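Local coordinates for malonyl coenzyme A-acyl carrier protein transacylase (Helicobacter pylori, PDB 2H1Y), which probably catalyses transfer of the malonyl group from malonyl-CoA to holo-acyl carrier protein, the step that supplies malonyl-ACP for fatty acid synthesis, at residues Y77-Y81 with S109-L113; L113-D118 with L229-F235; L87-A91 with A313-L317; K96-A100 with N273-V277; K140-M145 with G180-L185. All blocks are in the same frame, centred on the assembly; numbering follows the deposited sequence.

Contact 1 of 5, residues Y77-Y81 with S109-L113; sequences YLVSY and SAVSL
The ring of Tyr77 lies in the seam between the two helices with its edge turned to the serines of 109-113. Ser109 OG sits in the ring plane, 3.5 Å from Tyr77 CD1, and Ser112 OG comes to the same edge further out. Over one face, displaced toward the rim, is CB of Tyr81, one helical turn on and 4.2 Å above the plane. The ring of Tyr81 is met obliquely by Leu113, whose CD2 is 3.6 Å from Tyr81 CD2; the other methyl, CD1, reaches back to Tyr81 CA at 4.0 Å. Phe119 adds a further ring beside Tyr81, the two planes inclined by about 35°.

With CG of Tyr77 trans to the main-chain nitrogen (chi1 169°), the phenol reaches across to the other helix and brings its hydroxyl to Ser112: Tyr77 OH donates to Ser112 OG over 2.9 Å. Ser112 OG is also bonded to the carbonyl O of Leu117. A second polar link runs through a water, which donates to Ser80 OG at 2.9 Å and also binds Ser109 OG at 2.7 Å. Ser80 OG is bonded in addition to the carbonyl O of Leu283, on a core strand.

The axes pass 10.4 Å apart, inclined by 41°, and Phe19 of strand 15-19 packs against both helices. This is helix-helix packing over the central sheet of the alpha/beta-hydrolase-like acyltransferase core, and helix 105-116 is the one that follows the nucleophile elbow of this family.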
# COMPACT_ATOMS: atom_id res chain seq x y z
N TYR A 77 0.69 5.36 5.91
CA TYR A 77 2.15 5.43 6.13
C TYR A 77 2.47 5.58 7.62
O TYR A 77 3.39 4.93 8.13
CB TYR A 77 2.82 6.54 5.33
CG TYR A 77 4.28 6.80 5.74
CD1 TYR A 77 5.30 5.88 5.44
CD2 TYR A 77 4.62 7.95 6.45
CE1 TYR A 77 6.62 6.12 5.83
CE2 TYR A 77 5.92 8.20 6.85
CZ TYR A 77 6.92 7.29 6.54
OH TYR A 77 8.21 7.58 6.93
N LEU A 78 1.71 6.42 8.31
CA LEU A 78 1.99 6.74 9.70
C LEU A 78 1.99 5.50 10.58
O LEU A 78 2.96 5.23 11.30
CB LEU A 78 0.95 7.71 10.21
CG LEU A 78 1.34 8.80 11.18
CD1 LEU A 78 0.04 9.31 11.78
CD2 LEU A 78 2.35 8.33 12.26
N VAL A 79 0.92 4.73 10.54
CA VAL A 79 0.84 3.52 11.34
C VAL A 79 1.91 2.49 10.90
O VAL A 79 2.60 1.90 11.76
CB VAL A 79 -0.60 2.97 11.36
CG1 VAL A 79 -0.70 1.68 12.19
CG2 VAL A 79 -1.58 4.07 11.87
N SER A 80 2.09 2.29 9.60
CA SER A 80 3.19 1.43 9.13
C SER A 80 4.54 1.83 9.74
O SER A 80 5.28 0.97 10.24
CB SER A 80 3.28 1.43 7.61
OG SER A 80 2.19 0.75 7.05
N TYR A 81 4.83 3.13 9.72
CA TYR A 81 6.09 3.68 10.25
C TYR A 81 6.23 3.33 11.70
O TYR A 81 7.27 2.82 12.11
CB TYR A 81 6.17 5.21 10.06
CG TYR A 81 7.53 5.78 10.40
CD1 TYR A 81 7.82 6.23 11.69
CD2 TYR A 81 8.54 5.86 9.42
CE1 TYR A 81 9.05 6.73 12.02
CE2 TYR A 81 9.80 6.38 9.73
CZ TYR A 81 10.04 6.81 11.04
OH TYR A 81 11.27 7.34 11.40
N SER A 109 5.89 3.49 1.50
CA SER A 109 6.20 3.08 2.88
C SER A 109 7.43 2.23 2.94
O SER A 109 8.33 2.53 3.73
CB SER A 109 5.06 2.28 3.51
OG SER A 109 3.96 3.11 3.78
N ALA A 110 7.47 1.18 2.12
CA ALA A 110 8.57 0.21 2.13
C ALA A 110 9.92 0.88 1.78
O ALA A 110 10.90 0.75 2.54
CB ALA A 110 8.27 -0.92 1.20
N VAL A 111 9.95 1.63 0.67
CA VAL A 111 11.09 2.49 0.32
C VAL A 111 11.55 3.39 1.48
O VAL A 111 12.74 3.44 1.80
CB VAL A 111 10.76 3.37 -0.92
CG1 VAL A 111 11.79 4.49 -1.11
CG2 VAL A 111 10.65 2.51 -2.18
N SER A 112 10.61 4.08 2.13
CA SER A 112 10.93 4.95 3.24
C SER A 112 11.64 4.21 4.36
O SER A 112 12.71 4.61 4.81
CB SER A 112 9.68 5.62 3.77
OG SER A 112 9.93 6.26 5.02
N LEU A 113 11.04 3.12 4.80
CA LEU A 113 11.56 2.39 5.95
C LEU A 113 12.86 1.69 5.63
O LEU A 113 13.64 1.40 6.52
CB LEU A 113 10.49 1.45 6.51
CG LEU A 113 9.54 2.37 7.27
CD1 LEU A 113 8.15 1.83 7.33
CD2 LEU A 113 10.06 2.69 8.68
O HOH W 1 2.07 1.29 4.17

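Contact 2 of 5, residues L113-D118 with L229-F235; sequences LSGALD and LKDKFHF
Ala116 plugs its methyl against one face of the Phe233 ring, CB lying 3.8 Å from the ring centroid, a CH-pi contact displaced toward the rim. Two residues back, the CA of Ser114 lies over the face of Phe235, 26° off the normal. The Phe235 ring is a flat floor for Ser114, its CZ also reaching the backbone of Leu113, while Leu117 and Leu229 close the other end, methyl to methyl, at 3.6 Å between CD1 of Leu117 and CD2 of Leu229.

Between these bumps Gly115, with its positive phi of 126°, offers a hollow; having no side chain, it lets the carbonyl of Lys232 and the imidazole of His234 come in close. This is the C-terminal region of helix 105-116, where carbonyl groups run short of partners within the helix, and the loop leading into strand 236-238 of the central sheet supplies them. Ser114 O is gripped twice, from opposite faces of its plane, by His234 ND1 at 2.6 Å and His234 N at 2.7 Å; the imidazole keeps the oxygen in its own plane. Ser114 OG donates to Phe235 O, arriving in the carbonyl plane on a lone pair, and Lys230 N reaches Ala116 O at 3.0 Å from above that carbonyl's plane. On the exposed side the bent chain of Lys230 arches over to Asp118, NZ meeting OD1 in a 3.2 Å salt bridge on the syn side of the carboxylate but 33° out of its plane.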
# COMPACT_ATOMS: atom_id res chain seq x y z
N LEU A 113 11.04 3.12 4.80
CA LEU A 113 11.56 2.39 5.95
C LEU A 113 12.86 1.69 5.63
O LEU A 113 13.64 1.40 6.52
CB LEU A 113 10.49 1.45 6.51
CG LEU A 113 9.54 2.37 7.27
CD1 LEU A 113 8.15 1.83 7.33
CD2 LEU A 113 10.06 2.69 8.68
N SER A 114 13.11 1.45 4.35
CA SER A 114 14.42 0.98 3.91
C SER A 114 15.52 1.98 4.26
O SER A 114 16.67 1.59 4.50
CB SER A 114 14.41 0.69 2.42
OG SER A 114 15.36 -0.31 2.13
N GLY A 115 15.16 3.27 4.29
CA GLY A 115 16.06 4.34 4.75
C GLY A 115 16.23 5.46 3.74
O GLY A 115 17.04 6.37 3.93
N ALA A 116 15.46 5.38 2.66
CA ALA A 116 15.58 6.31 1.55
C ALA A 116 14.64 7.50 1.70
O ALA A 116 14.53 8.32 0.79
CB ALA A 116 15.32 5.60 0.25
N LEU A 117 13.96 7.60 2.83
CA LEU A 117 12.94 8.62 2.99
C LEU A 117 12.66 8.86 4.47
O LEU A 117 12.15 7.98 5.16
CB LEU A 117 11.69 8.15 2.27
CG LEU A 117 10.90 9.07 1.36
CD1 LEU A 117 11.79 10.02 0.58
CD2 LEU A 117 10.07 8.20 0.42
N ASP A 118 13.04 10.05 4.95
CA ASP A 118 12.82 10.45 6.35
C ASP A 118 11.34 10.54 6.66
O ASP A 118 10.50 10.77 5.76
CB ASP A 118 13.46 11.82 6.66
CG ASP A 118 14.96 11.83 6.43
OD1 ASP A 118 15.60 10.76 6.62
OD2 ASP A 118 15.49 12.89 6.04
N LEU A 229 14.13 11.66 -2.06
CA LEU A 229 14.84 10.41 -1.79
C LEU A 229 16.33 10.58 -1.49
O LEU A 229 17.05 11.28 -2.21
CB LEU A 229 14.68 9.43 -2.95
CG LEU A 229 13.27 9.00 -3.36
CD1 LEU A 229 13.32 8.35 -4.72
CD2 LEU A 229 12.67 8.06 -2.32
N LYS A 230 16.76 9.93 -0.42
CA LYS A 230 18.17 9.75 -0.17
C LYS A 230 18.54 8.45 -0.86
O LYS A 230 17.68 7.73 -1.35
CB LYS A 230 18.42 9.62 1.32
CG LYS A 230 19.46 10.59 1.84
CD LYS A 230 18.83 11.75 2.65
CE LYS A 230 18.78 11.45 4.17
NZ LYS A 230 17.91 10.27 4.53
N ASP A 231 19.84 8.15 -0.91
CA ASP A 231 20.28 6.89 -1.48
C ASP A 231 20.75 5.97 -0.36
O ASP A 231 21.95 5.78 -0.14
CB ASP A 231 21.39 7.12 -2.48
CG ASP A 231 21.62 5.93 -3.38
OD1 ASP A 231 20.90 4.91 -3.26
OD2 ASP A 231 22.53 6.02 -4.22
N LYS A 232 19.80 5.41 0.36
CA LYS A 232 20.11 4.57 1.49
C LYS A 232 18.99 3.56 1.62
O LYS A 232 17.83 3.93 1.75
CB LYS A 232 20.26 5.42 2.76
CG LYS A 232 20.70 4.62 3.97
CD LYS A 232 21.47 5.44 5.00
CE LYS A 232 22.99 5.32 4.77
NZ LYS A 232 23.42 3.89 4.57
N PHE A 233 19.36 2.29 1.54
CA PHE A 233 18.44 1.18 1.55
C PHE A 233 19.02 0.02 2.36
O PHE A 233 19.96 -0.62 1.92
CB PHE A 233 18.21 0.69 0.13
CG PHE A 233 17.44 1.64 -0.73
CD1 PHE A 233 18.06 2.74 -1.30
CD2 PHE A 233 16.10 1.40 -1.00
CE1 PHE A 233 17.36 3.61 -2.11
CE2 PHE A 233 15.37 2.26 -1.80
CZ PHE A 233 16.01 3.37 -2.37
N HIS A 234 18.44 -0.25 3.51
CA HIS A 234 18.86 -1.39 4.34
C HIS A 234 18.39 -2.74 3.80
O HIS A 234 18.96 -3.76 4.13
CB HIS A 234 18.37 -1.20 5.78
CG HIS A 234 18.99 -0.01 6.44
ND1 HIS A 234 18.57 1.29 6.19
CD2 HIS A 234 20.05 0.10 7.28
CE1 HIS A 234 19.32 2.13 6.88
NE2 HIS A 234 20.22 1.44 7.55
N PHE A 235 17.35 -2.71 2.98
CA PHE A 235 16.78 -3.92 2.38
C PHE A 235 16.13 -3.57 1.04
O PHE A 235 15.73 -2.43 0.80
CB PHE A 235 15.76 -4.58 3.33
CG PHE A 235 14.72 -3.62 3.89
CD1 PHE A 235 13.62 -3.23 3.13
CD2 PHE A 235 14.84 -3.13 5.19
CE1 PHE A 235 12.66 -2.35 3.64
CE2 PHE A 235 13.89 -2.27 5.72
CZ PHE A 235 12.78 -1.88 4.94

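Contact 3 of 5, residues L87-A91 with A313-L317; sequences LNKQA and AIEFL
Leu87 carries the tight half of this contact. Its two methyls straddle Ala313, CD2 standing 3.8 Å from Ala313 CB and CD1 only slightly further, at 3.9 Å from the same CB. CD1 also lies 4.0 Å from Ile314 CG1, where the two side chains run antiparallel alongside one another, and it comes near Leu317 CD1. Leu317 then turns that same CD1 onto Ala91 CB, at 3.6 Å. Each of the two alanines thus receives a leucine from the other segment, Ala313 from Leu87 and Ala91 from Leu317. CG of Leu87 is extended away from its main-chain nitrogen (chi1 180°), which carries the forked end of the side chain across to the C-terminal helix.

The other half faces outward, with fewer contacts and more exposure. Here the aliphatic part of Gln90 lies against the tip of Ile314, Gln90 CG to Ile314 CD1 3.7 Å, and the side chain then leads away from the interface. Gln90 is exposed, and Ile314 partly so, so this strip of contact borders the solvent. No hydrogen bond spans the two segments; the polar order is internal, with Leu87 O accepting from both Gln90 N and Ala91 N near the C-terminal end of helix 69-90.

Strand 279-283 backs the pair, offering Leu283 to Leu87 and Phe281 to Leu317. Two helices lodged side by side on one face of a largely parallel sheet, the last helix of the chain among them, form an outer helical layer characteristic of alpha/beta sandwich folds.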
# COMPACT_ATOMS: atom_id res chain seq x y z
N LEU A 87 8.54 -2.30 16.51
CA LEU A 87 9.06 -3.65 16.31
C LEU A 87 10.58 -3.67 16.22
O LEU A 87 11.22 -4.40 16.98
CB LEU A 87 8.39 -4.36 15.12
CG LEU A 87 8.82 -5.80 14.77
CD1 LEU A 87 8.92 -6.68 16.01
CD2 LEU A 87 7.88 -6.42 13.78
N ASN A 88 11.15 -2.86 15.32
CA ASN A 88 12.60 -2.68 15.17
C ASN A 88 13.39 -2.43 16.47
O ASN A 88 14.49 -2.92 16.63
CB ASN A 88 12.89 -1.55 14.19
CG ASN A 88 14.38 -1.39 13.89
OD1 ASN A 88 15.01 -2.27 13.28
ND2 ASN A 88 14.95 -0.27 14.29
N LYS A 89 12.81 -1.66 17.38
CA LYS A 89 13.49 -1.29 18.63
C LYS A 89 13.59 -2.48 19.62
O LYS A 89 14.38 -2.45 20.57
CB LYS A 89 12.77 -0.06 19.23
CG LYS A 89 13.14 0.30 20.65
CD LYS A 89 12.09 1.23 21.25
CE LYS A 89 12.21 1.23 22.79
NZ LYS A 89 11.01 1.81 23.44
N GLN A 90 12.79 -3.51 19.35
CA GLN A 90 12.76 -4.73 20.16
C GLN A 90 13.43 -5.90 19.47
O GLN A 90 13.79 -6.88 20.11
CB GLN A 90 11.32 -5.12 20.48
CG GLN A 90 10.90 -4.91 21.92
CD GLN A 90 11.00 -3.46 22.37
OE1 GLN A 90 12.08 -2.89 22.42
NE2 GLN A 90 9.86 -2.88 22.71
N ALA A 91 13.57 -5.82 18.15
CA ALA A 91 14.17 -6.94 17.43
C ALA A 91 15.61 -7.00 17.85
O ALA A 91 16.29 -5.97 17.89
CB ALA A 91 14.07 -6.73 15.91
N ALA A 313 4.65 -10.46 17.11
CA ALA A 313 5.84 -10.39 16.24
C ALA A 313 7.14 -10.56 17.03
O ALA A 313 7.99 -11.35 16.65
CB ALA A 313 5.85 -9.08 15.48
N ILE A 314 7.27 -9.81 18.13
CA ILE A 314 8.44 -9.91 19.00
C ILE A 314 8.68 -11.34 19.50
O ILE A 314 9.81 -11.80 19.48
CB ILE A 314 8.35 -8.99 20.24
CG1 ILE A 314 8.18 -7.53 19.83
CG2 ILE A 314 9.60 -9.12 21.09
CD1 ILE A 314 7.76 -6.59 20.99
N GLU A 315 7.63 -12.03 19.95
CA GLU A 315 7.77 -13.42 20.43
C GLU A 315 8.33 -14.29 19.34
O GLU A 315 9.11 -15.19 19.60
CB GLU A 315 6.43 -14.02 20.84
CG GLU A 315 5.70 -13.28 21.92
CD GLU A 315 4.39 -13.95 22.31
OE1 GLU A 315 3.30 -13.31 22.14
OE2 GLU A 315 4.45 -15.12 22.78
N PHE A 316 7.92 -14.04 18.11
CA PHE A 316 8.34 -14.90 17.03
C PHE A 316 9.84 -14.78 16.82
O PHE A 316 10.55 -15.79 16.67
CB PHE A 316 7.60 -14.60 15.72
CG PHE A 316 8.16 -15.35 14.56
CD1 PHE A 316 7.68 -16.60 14.24
CD2 PHE A 316 9.22 -14.84 13.83
CE1 PHE A 316 8.22 -17.31 13.19
CE2 PHE A 316 9.76 -15.55 12.78
CZ PHE A 316 9.26 -16.79 12.46
N LEU A 317 10.32 -13.53 16.81
CA LEU A 317 11.74 -13.24 16.66
C LEU A 317 12.56 -13.81 17.82
O LEU A 317 13.62 -14.36 17.58
CB LEU A 317 11.99 -11.74 16.51
CG LEU A 317 11.41 -10.97 15.32
CD1 LEU A 317 11.81 -9.51 15.43
CD2 LEU A 317 11.83 -11.53 13.97

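Contact 4 of 5, residues K96-A100 with N273-V277; sequences KPVFA and NNDRV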
# COMPACT_ATOMS: atom_id res chain seq x y z
N LYS A 96 15.90 -7.04 10.04
CA LYS A 96 16.72 -7.31 8.90
C LYS A 96 15.92 -8.26 8.02
O LYS A 96 16.16 -9.46 8.03
CB LYS A 96 18.04 -7.97 9.32
CG LYS A 96 18.82 -7.29 10.46
CD LYS A 96 20.09 -8.11 10.82
CE LYS A 96 20.59 -7.87 12.27
NZ LYS A 96 19.64 -8.42 13.34
N PRO A 97 14.95 -7.73 7.25
CA PRO A 97 14.12 -8.60 6.43
C PRO A 97 14.85 -8.95 5.16
O PRO A 97 15.70 -8.18 4.74
CB PRO A 97 12.93 -7.70 6.08
CG PRO A 97 13.53 -6.35 6.00
CD PRO A 97 14.59 -6.31 7.07
N VAL A 98 14.52 -10.08 4.54
CA VAL A 98 15.14 -10.39 3.24
C VAL A 98 14.64 -9.45 2.13
O VAL A 98 15.44 -8.98 1.33
CB VAL A 98 15.22 -11.95 2.86
CG1 VAL A 98 14.59 -12.85 3.93
CG2 VAL A 98 14.70 -12.23 1.45
N PHE A 99 13.35 -9.11 2.13
CA PHE A 99 12.83 -8.06 1.25
C PHE A 99 11.57 -7.43 1.85
O PHE A 99 11.06 -7.90 2.87
CB PHE A 99 12.52 -8.63 -0.13
CG PHE A 99 11.33 -9.55 -0.16
CD1 PHE A 99 11.50 -10.93 -0.03
CD2 PHE A 99 10.03 -9.04 -0.28
CE1 PHE A 99 10.39 -11.79 -0.04
CE2 PHE A 99 8.93 -9.90 -0.29
CZ PHE A 99 9.11 -11.29 -0.17
N ALA A 100 11.08 -6.37 1.21
CA ALA A 100 9.82 -5.71 1.59
C ALA A 100 8.90 -5.48 0.37
O ALA A 100 9.37 -5.06 -0.68
CB ALA A 100 10.10 -4.40 2.30
N ASN A 273 8.47 -14.60 -4.90
CA ASN A 273 9.26 -14.25 -3.73
C ASN A 273 8.95 -15.07 -2.50
O ASN A 273 9.71 -15.03 -1.53
CB ASN A 273 9.14 -12.75 -3.44
CG ASN A 273 9.83 -11.90 -4.50
OD1 ASN A 273 11.04 -11.69 -4.45
ND2 ASN A 273 9.05 -11.41 -5.47
N ASN A 274 7.86 -15.83 -2.56
CA ASN A 274 7.39 -16.66 -1.45
C ASN A 274 8.39 -17.73 -0.96
O ASN A 274 8.39 -18.10 0.22
CB ASN A 274 6.04 -17.30 -1.82
CG ASN A 274 5.42 -18.07 -0.66
OD1 ASN A 274 4.87 -17.47 0.26
ND2 ASN A 274 5.53 -19.39 -0.69
N ASP A 275 9.23 -18.21 -1.88
CA ASP A 275 10.30 -19.17 -1.54
C ASP A 275 11.47 -18.62 -0.71
O ASP A 275 12.16 -19.38 -0.03
CB ASP A 275 10.83 -19.83 -2.82
CG ASP A 275 9.77 -20.67 -3.53
OD1 ASP A 275 8.61 -20.76 -3.03
OD2 ASP A 275 10.10 -21.24 -4.60
N ARG A 276 11.68 -17.31 -0.76
CA ARG A 276 12.86 -16.72 -0.12
C ARG A 276 12.67 -16.46 1.38
O ARG A 276 13.61 -16.04 2.05
CB ARG A 276 13.29 -15.42 -0.83
CG ARG A 276 13.18 -15.46 -2.37
CD ARG A 276 13.25 -14.06 -2.94
NE ARG A 276 14.40 -13.35 -2.38
CZ ARG A 276 14.58 -12.04 -2.45
NH1 ARG A 276 13.68 -11.26 -3.03
NH2 ARG A 276 15.67 -11.50 -1.91
N VAL A 277 11.47 -16.70 1.91
CA VAL A 277 11.22 -16.47 3.35
C VAL A 277 10.31 -17.55 3.99
O VAL A 277 9.68 -18.33 3.29
CB VAL A 277 10.60 -15.07 3.64
CG1 VAL A 277 11.52 -13.95 3.18
CG2 VAL A 277 9.28 -14.94 2.96
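Phe99 takes its ring between its own main-chain nitrogen and carbonyl carbon (chi1 70°), and Arg276 bends at chi3 (50°); together these torsions bring the guanidinium alongside the ring. The planes are 25° apart and well displaced, so that Phe99 CD1 lies over one guanidinium face, nearest Arg276 NH1 at 3.7 Å. Val98 CG2 also lies over a face of the group, 3.6 Å from Arg276 NH2. The arginine's flat end is therefore packed against apolar side chains, while its N-H groups find polar partners: NH1 donates to Asn273 OD1 at 3.0 Å, an oxygen lying exactly in the guanidinium plane, and NH2 forms a salt bridge with Glu236. The two partners together probably hold the group in place.

Asn273 CG lies over a face of the Phe99 ring, and Asn273 CB is 3.6 Å from Phe99 CZ; ND2 of the same asparagine is bonded to the carbonyl O of Cys269. Beside this, Val98 CG1 meets Val277 CG1, a close fit to be read with caution because Val98 is nearly eclipsed about chi1. Val277 CG1 also reaches Phe99 CE1 at 4.0 Å.

The turn 273-277 joins helix 266-271 to strand 279-283, and Phe280 of that strand also touches the Phe99 ring. Segment 96-100 enters strand 99-102, which is hydrogen-bonded between strands 15-19 and 236-238, so the turn packs at the start of strand 99-102, with Ala16 and Ile238 beside it.

Contact 5 of 5, residues K140-M145 with G180-L185; sequences KDASMM and GVKDDL
Ser143 and Gly180 exchange two backbone hydrogen bonds, Ser143 N to Gly180 O at 2.8 Å and Gly180 N to Ser143 O at 3.1 Å, making an antiparallel hydrogen-bonded pair. Ala142 and Val181 form the adjoining non-hydrogen-bonded pair. The ladder ends with Lys182 N, at the start of a short helix, donating almost straight (173°) to Asp141 O at 2.8 Å.

Next come the side chains. Leu185, one turn into that helix, lays CD1 against the carbonyl of Ser143 and meets Met145, extended as far as SD and then bent at chi3, with Met145 CE 3.9 Å from Leu185 CD2. At the outer end the carboxylate of Asp141 rests on Lys182, Asp141 OD2 to Lys182 CB 3.2 Å, and stands 4.1 Å from Asp183 OD2; crowding of two like charges may be eased by the nearby helix start.

Further out, Phe202 of strand 199-202 receives Lys182 in a cation-pi contact and also packs on Met145 and Leu185, while Phe213 touches Ala142 and Val181. The chain turns at Gly180 out of strand 175-179 into helix 182-185, and the four-stranded antiparallel sheet, strand order 2-3-1-4, is consistent with the ferredoxin-like small subdomain of FabD-type acyltransferases.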
# COMPACT_ATOMS: atom_id res chain seq x y z
N LYS A 140 -13.74 13.84 -13.87
CA LYS A 140 -13.66 12.77 -14.86
C LYS A 140 -14.68 11.67 -14.57
O LYS A 140 -15.02 10.86 -15.44
CB LYS A 140 -12.25 12.19 -14.89
CG LYS A 140 -11.29 12.97 -15.77
CD LYS A 140 -11.47 12.54 -17.24
CE LYS A 140 -10.13 12.17 -17.86
NZ LYS A 140 -10.28 11.02 -18.82
N ASP A 141 -15.19 11.71 -13.34
CA ASP A 141 -16.06 10.68 -12.77
C ASP A 141 -15.32 9.34 -12.69
O ASP A 141 -15.76 8.31 -13.22
CB ASP A 141 -17.39 10.55 -13.52
CG ASP A 141 -18.45 9.83 -12.68
OD1 ASP A 141 -18.44 10.01 -11.45
OD2 ASP A 141 -19.29 9.09 -13.25
N ALA A 142 -14.18 9.39 -12.02
CA ALA A 142 -13.28 8.26 -11.99
C ALA A 142 -13.61 7.40 -10.79
O ALA A 142 -14.01 7.91 -9.74
CB ALA A 142 -11.84 8.74 -11.93
N SER A 143 -13.45 6.09 -10.96
CA SER A 143 -13.59 5.19 -9.84
C SER A 143 -12.78 3.91 -10.01
O SER A 143 -12.12 3.70 -11.04
CB SER A 143 -15.05 4.84 -9.61
OG SER A 143 -15.18 4.30 -8.31
N MET A 144 -12.82 3.07 -8.98
CA MET A 144 -12.25 1.73 -9.03
C MET A 144 -13.28 0.67 -8.61
O MET A 144 -14.17 0.93 -7.79
CB MET A 144 -10.96 1.69 -8.21
CG MET A 144 -9.78 2.29 -8.98
SD MET A 144 -8.31 2.58 -8.02
CE MET A 144 -7.49 1.00 -8.08
N MET A 145 -13.17 -0.52 -9.19
CA MET A 145 -14.21 -1.53 -9.01
C MET A 145 -13.64 -2.92 -8.78
O MET A 145 -13.01 -3.50 -9.68
CB MET A 145 -15.13 -1.51 -10.24
CG MET A 145 -16.19 -2.60 -10.29
SD MET A 145 -17.28 -2.49 -11.73
CE MET A 145 -16.22 -3.14 -13.02
N GLY A 180 -11.29 3.30 -13.96
CA GLY A 180 -11.83 4.02 -15.10
C GLY A 180 -12.97 4.98 -14.84
O GLY A 180 -13.17 5.46 -13.71
N VAL A 181 -13.71 5.28 -15.91
CA VAL A 181 -14.85 6.16 -15.84
C VAL A 181 -15.98 5.32 -15.27
O VAL A 181 -16.24 4.21 -15.75
CB VAL A 181 -15.22 6.79 -17.22
CG1 VAL A 181 -16.45 7.68 -17.10
CG2 VAL A 181 -14.05 7.57 -17.79
N LYS A 182 -16.59 5.85 -14.22
CA LYS A 182 -17.63 5.17 -13.48
C LYS A 182 -18.61 4.46 -14.39
O LYS A 182 -18.64 3.24 -14.44
CB LYS A 182 -18.36 6.15 -12.56
CG LYS A 182 -19.51 5.53 -11.79
CD LYS A 182 -19.01 4.83 -10.56
CE LYS A 182 -19.39 5.61 -9.33
NZ LYS A 182 -20.60 4.99 -8.77
N ASP A 183 -19.40 5.22 -15.15
CA ASP A 183 -20.46 4.63 -15.96
C ASP A 183 -19.93 3.52 -16.84
O ASP A 183 -20.60 2.50 -17.01
CB ASP A 183 -21.17 5.68 -16.83
CG ASP A 183 -21.73 6.84 -16.01
OD1 ASP A 183 -21.72 7.97 -16.55
OD2 ASP A 183 -22.19 6.65 -14.86
N ASP A 184 -18.72 3.71 -17.37
CA ASP A 184 -18.08 2.72 -18.23
C ASP A 184 -17.78 1.41 -17.50
O ASP A 184 -17.80 0.35 -18.12
CB ASP A 184 -16.81 3.29 -18.85
CG ASP A 184 -17.08 4.28 -19.97
OD1 ASP A 184 -17.41 3.82 -21.09
OD2 ASP A 184 -16.95 5.51 -19.75
N LEU A 185 -17.51 1.49 -16.20
CA LEU A 185 -17.33 0.31 -15.34
C LEU A 185 -18.68 -0.27 -14.93
O LEU A 185 -18.97 -1.47 -15.09
CB LEU A 185 -16.57 0.70 -14.06
CG LEU A 185 -15.10 1.12 -14.11
CD1 LEU A 185 -14.71 1.82 -12.82
CD2 LEU A 185 -14.22 -0.10 -14.36

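How the contacts relate
Contacts 1 to 4 gather on and around the central six-stranded sheet, with centres 11 to 21 Å apart. Contacts 1 and 2 share Leu113 and helix 105-116; contacts 1 and 3 use successive parts of helix 69-90; contact 4 starts at strand 99-102, between those helices in the chain. Phe235 of contact 2 packs on Pro97 and Ala100 of contact 4, and Ala100 touches Ala110 of contact 1. Contact 5 belongs to the antiparallel sheet, its centre 29 to 42 Å from the others. Its segments fall within the sequence span bridged by contacts 2, 3 and 4, so the small subdomain is an insertion into the large one, and these contacts join parts of the large subdomain that lie before and after it in the chain.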